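Local coordinates for protein putative hydrolase (Chromobacterium violaceum, PDB 3MCW) that is a putative hydrolase of the isochorismatase family, related in sequence to nicotinamidases, whose actual substrate is not established, at residues His57-Asp61 against Gly75-Lys79; Pro13-Leu17 against Leu44-Trp48. All coordinates share one frame; numbering follows the deposited sequence. Where two conformers were deposited one is given.

Interaction 1 of 2, residues His57-Asp61 against Gly75-Lys79; sequences HIRHD and GHAFK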
# COMPACT_ATOMS: atom_id res chain seq x y z
N HIS A 57 16.05 -6.70 -10.47
CA HIS A 57 15.40 -7.80 -9.76
C HIS A 57 15.33 -7.43 -8.28
O HIS A 57 16.34 -7.09 -7.68
CB HIS A 57 16.20 -9.08 -9.91
CG HIS A 57 16.50 -9.50 -11.29
ND1 HIS A 57 15.64 -10.32 -12.00
CD2 HIS A 57 17.56 -9.23 -12.08
CE1 HIS A 57 16.21 -10.53 -13.18
NE2 HIS A 57 17.36 -9.88 -13.27
N ILE A 58 14.13 -7.52 -7.68
CA ILE A 58 13.95 -7.38 -6.26
C ILE A 58 13.82 -8.76 -5.65
O ILE A 58 13.03 -9.60 -6.13
CB ILE A 58 12.70 -6.52 -5.95
CG1 ILE A 58 12.80 -5.12 -6.54
CG2 ILE A 58 12.43 -6.49 -4.43
CD1 ILE A 58 14.00 -4.29 -6.10
N ARG A 59 14.58 -9.01 -4.60
CA ARG A 59 14.64 -10.26 -3.91
C ARG A 59 14.20 -10.07 -2.46
O ARG A 59 14.64 -9.11 -1.82
CB ARG A 59 16.12 -10.79 -3.87
CG ARG A 59 16.27 -12.23 -3.53
CD ARG A 59 17.72 -12.61 -3.47
NE ARG A 59 18.41 -12.04 -2.33
CZ ARG A 59 19.73 -12.00 -2.18
NH1 ARG A 59 20.52 -12.40 -3.18
NH2 ARG A 59 20.25 -11.51 -1.08
N HIS A 60 13.40 -10.97 -1.92
CA HIS A 60 13.00 -10.89 -0.53
C HIS A 60 13.86 -11.81 0.33
O HIS A 60 14.04 -12.99 0.01
CB HIS A 60 11.52 -11.28 -0.36
CG HIS A 60 11.00 -10.90 0.97
ND1 HIS A 60 10.70 -9.60 1.29
CD2 HIS A 60 10.81 -11.64 2.08
CE1 HIS A 60 10.31 -9.57 2.55
NE2 HIS A 60 10.37 -10.79 3.05
N ASP A 61 14.42 -11.22 1.38
CA ASP A 61 15.24 -11.92 2.33
C ASP A 61 14.58 -11.89 3.71
O ASP A 61 14.08 -10.89 4.15
CB ASP A 61 16.61 -11.24 2.44
CG ASP A 61 17.49 -11.37 1.21
OD1 ASP A 61 17.07 -11.90 0.18
OD2 ASP A 61 18.64 -10.87 1.25
N GLY A 75 13.85 -22.28 -1.32
CA GLY A 75 12.79 -21.31 -1.52
C GLY A 75 13.33 -19.92 -1.77
O GLY A 75 12.69 -19.09 -2.39
N HIS A 76 14.53 -19.63 -1.28
CA HIS A 76 15.10 -18.30 -1.43
C HIS A 76 15.58 -18.03 -2.85
O HIS A 76 15.69 -16.89 -3.26
CB HIS A 76 16.24 -18.09 -0.42
CG HIS A 76 16.77 -16.70 -0.43
ND1 HIS A 76 17.97 -16.36 -1.01
CD2 HIS A 76 16.20 -15.53 -0.03
CE1 HIS A 76 18.15 -15.06 -0.90
NE2 HIS A 76 17.09 -14.53 -0.30
N ALA A 77 15.91 -19.07 -3.61
CA ALA A 77 16.42 -18.91 -4.97
C ALA A 77 15.38 -18.32 -5.90
O ALA A 77 14.20 -18.58 -5.76
CB ALA A 77 16.88 -20.26 -5.53
N PHE A 78 15.83 -17.53 -6.88
CA PHE A 78 14.92 -17.09 -7.93
C PHE A 78 14.36 -18.28 -8.70
O PHE A 78 15.04 -19.32 -8.87
CB PHE A 78 15.61 -16.12 -8.88
CG PHE A 78 15.75 -14.73 -8.30
CD1 PHE A 78 14.67 -13.88 -8.25
CD2 PHE A 78 16.96 -14.27 -7.81
CE1 PHE A 78 14.79 -12.60 -7.74
CE2 PHE A 78 17.06 -12.99 -7.30
CZ PHE A 78 15.98 -12.16 -7.26
N LYS A 79 13.13 -18.12 -9.19
CA LYS A 79 12.53 -19.08 -10.11
C LYS A 79 13.39 -19.10 -11.38
O LYS A 79 13.86 -18.06 -11.86
CB LYS A 79 11.09 -18.65 -10.45
CG LYS A 79 10.14 -18.85 -9.30
CD LYS A 79 8.83 -18.08 -9.56
CE LYS A 79 7.69 -18.71 -8.81
NZ LYS A 79 7.18 -19.97 -9.49
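R59 lies between F78 and H76, tying the end of strand 55-60 in the parallel sheet of this isochorismatase-type alpha/beta fold to the loop that leads on to strand 89-93. Its CB and CG both rest against the F78 ring, each 3.7 Å from F78 CZ. CG stands anti to the backbone N (chi1 -164°), which carries the chain out over the loop; CD then moves on to H76, 3.6 Å from H76 CE1. A bend at chi3 (70°) turns the guanidinium toward D61, and one of its faces takes H76 CE1, 3.4 Å from R59 NE, with the two planes steeply inclined. At the tip a side-on salt bridge holds D61: R59 NE hydrogen-bonds to D61 OD1 and R59 NH2 to D61 OD2, each at a syn lone pair, a pairing that should fix the carboxylate's rotation. Beyond R59, the edge of the H57 ring points at the face of F78 in an inclined edge-to-face pair, centroids 5.8 Å apart, while H57 NE2 is hydrogen-bonded to E88 OE1. H76 NE2 donates to D61 OD1 at 2.7 Å and 169°, in its own ring plane but from above the carboxylate plane, making OD1 a double acceptor.

Interaction 2 of 2, residues Pro13-Leu17 against Leu44-Trp48; sequences PLLLL and LLQAW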
# COMPACT_ATOMS: atom_id res chain seq x y z
N PRO A 13 12.27 2.87 -20.05
CA PRO A 13 11.47 2.31 -18.98
C PRO A 13 12.23 1.16 -18.33
O PRO A 13 12.89 0.36 -19.00
CB PRO A 13 10.21 1.84 -19.72
CG PRO A 13 10.69 1.53 -21.11
CD PRO A 13 11.71 2.59 -21.39
N LEU A 14 12.08 1.05 -17.01
CA LEU A 14 12.83 0.11 -16.20
C LEU A 14 11.91 -1.03 -15.74
O LEU A 14 10.86 -0.77 -15.15
CB LEU A 14 13.48 0.83 -15.00
CG LEU A 14 14.34 -0.06 -14.09
CD1 LEU A 14 15.53 0.70 -13.52
CD2 LEU A 14 13.54 -0.71 -12.96
N LEU A 15 12.34 -2.26 -15.98
CA LEU A 15 11.59 -3.46 -15.55
C LEU A 15 11.98 -3.83 -14.15
O LEU A 15 13.17 -4.05 -13.88
CB LEU A 15 11.90 -4.62 -16.50
CG LEU A 15 11.14 -5.91 -16.22
CD1 LEU A 15 9.63 -5.77 -16.44
CD2 LEU A 15 11.69 -7.03 -17.12
N LEU A 16 11.00 -3.86 -13.25
CA LEU A 16 11.17 -4.15 -11.85
C LEU A 16 10.43 -5.44 -11.52
O LEU A 16 9.19 -5.45 -11.52
CB LEU A 16 10.62 -2.98 -11.01
CG LEU A 16 10.94 -3.01 -9.53
CD1 LEU A 16 12.41 -2.76 -9.29
CD2 LEU A 16 10.09 -1.96 -8.80
N LEU A 17 11.17 -6.53 -11.34
CA LEU A 17 10.60 -7.87 -11.08
C LEU A 17 10.66 -8.17 -9.60
O LEU A 17 11.75 -8.22 -9.04
CB LEU A 17 11.35 -8.93 -11.88
CG LEU A 17 11.20 -8.85 -13.39
CD1 LEU A 17 12.04 -9.96 -14.06
CD2 LEU A 17 9.75 -8.92 -13.81
N LEU A 44 8.80 -10.53 -20.70
CA LEU A 44 9.21 -9.16 -20.44
C LEU A 44 10.73 -9.10 -20.22
O LEU A 44 11.42 -8.26 -20.80
CB LEU A 44 8.49 -8.58 -19.22
CG LEU A 44 6.99 -8.34 -19.37
CD1 LEU A 44 6.38 -8.04 -17.99
CD2 LEU A 44 6.72 -7.24 -20.37
N LEU A 45 11.26 -10.02 -19.42
CA LEU A 45 12.69 -10.04 -19.08
C LEU A 45 13.52 -10.24 -20.33
O LEU A 45 14.53 -9.57 -20.53
CB LEU A 45 12.94 -11.13 -18.04
CG LEU A 45 14.37 -11.33 -17.53
CD1 LEU A 45 14.95 -10.02 -17.03
CD2 LEU A 45 14.40 -12.46 -16.52
N GLN A 46 13.11 -11.17 -21.19
CA GLN A 46 13.85 -11.43 -22.43
C GLN A 46 13.84 -10.21 -23.34
O GLN A 46 14.86 -9.89 -23.95
CB GLN A 46 13.28 -12.62 -23.19
CG GLN A 46 14.21 -13.03 -24.36
CD GLN A 46 13.65 -14.11 -25.23
OE1 GLN A 46 14.26 -15.16 -25.41
NE2 GLN A 46 12.49 -13.87 -25.78
N ALA A 47 12.70 -9.53 -23.46
CA ALA A 47 12.62 -8.34 -24.26
C ALA A 47 13.51 -7.23 -23.72
O ALA A 47 14.19 -6.53 -24.50
CB ALA A 47 11.19 -7.87 -24.39
N TRP A 48 13.51 -7.04 -22.40
CA TRP A 48 14.35 -6.03 -21.78
C TRP A 48 15.82 -6.32 -22.04
O TRP A 48 16.59 -5.41 -22.35
CB TRP A 48 14.03 -5.88 -20.28
CG TRP A 48 13.28 -4.62 -19.95
CD1 TRP A 48 13.83 -3.51 -19.40
CD2 TRP A 48 11.89 -4.31 -20.18
NE1 TRP A 48 12.88 -2.52 -19.29
CE2 TRP A 48 11.70 -2.99 -19.77
CE3 TRP A 48 10.79 -5.04 -20.67
CZ2 TRP A 48 10.45 -2.37 -19.81
CZ3 TRP A 48 9.55 -4.41 -20.75
CH2 TRP A 48 9.39 -3.08 -20.30
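L15 lays its CB over one face of the W48 indole, 3.5 Å from the centroid of the five-membered ring and almost exactly on the ring normal, a CH-pi contact. From there the side chain continues to the helix backbone: a chi1 of -177° extends L15 away from its own N, placing L15 CD2 3.7 Å from L45 CA, and L15 CD1 lies 4.1 Å from L44 CB. Further along the strand, L17 CD1 meets L45 CD1 at 4.2 Å, methyl to methyl, the two side chains crossing at about a right angle. This is the packing of a beta-alpha-beta unit, with helix 37-51 packed against strand 14-18 before the chain returns in the neighbouring parallel strand 55-60; the segment axes run roughly antiparallel, 145° apart and 9.7 Å at their closest. V117 of strand 115-121 and I187 of helix 184-191 also touch W48, burying the indole. Toward the start of the strand, P13 CG comes obliquely to W48 CZ2, 4.1 Å away. The one polar indole atom is satisfied too: W48 NE1 donates to P13 O at 2.9 Å, with the acceptor near the indole plane and the donor above the carbonyl plane.

Both segments of interaction 2 precede those of interaction 1 in the chain, and the two contacts lie about 16 Å apart, centre to centre. Strands 14-18 and 55-60 are parallel neighbours in the six-stranded sheet, and helix 37-51 is the connection between them. The two contacts also touch directly: I58 N lies 2.8 Å from L17 O, a probable backbone hydrogen bond, while L16 CD1 packs on I58 CG1 and L45 CD1 on H57 CE1. Interaction 2 thus fixes the helix on the sheet inside the core, and interaction 1 joins segment 75-79 to the C-terminal end of the next strand in a partly buried contact, where active sites of such parallel alpha/beta folds are commonly found.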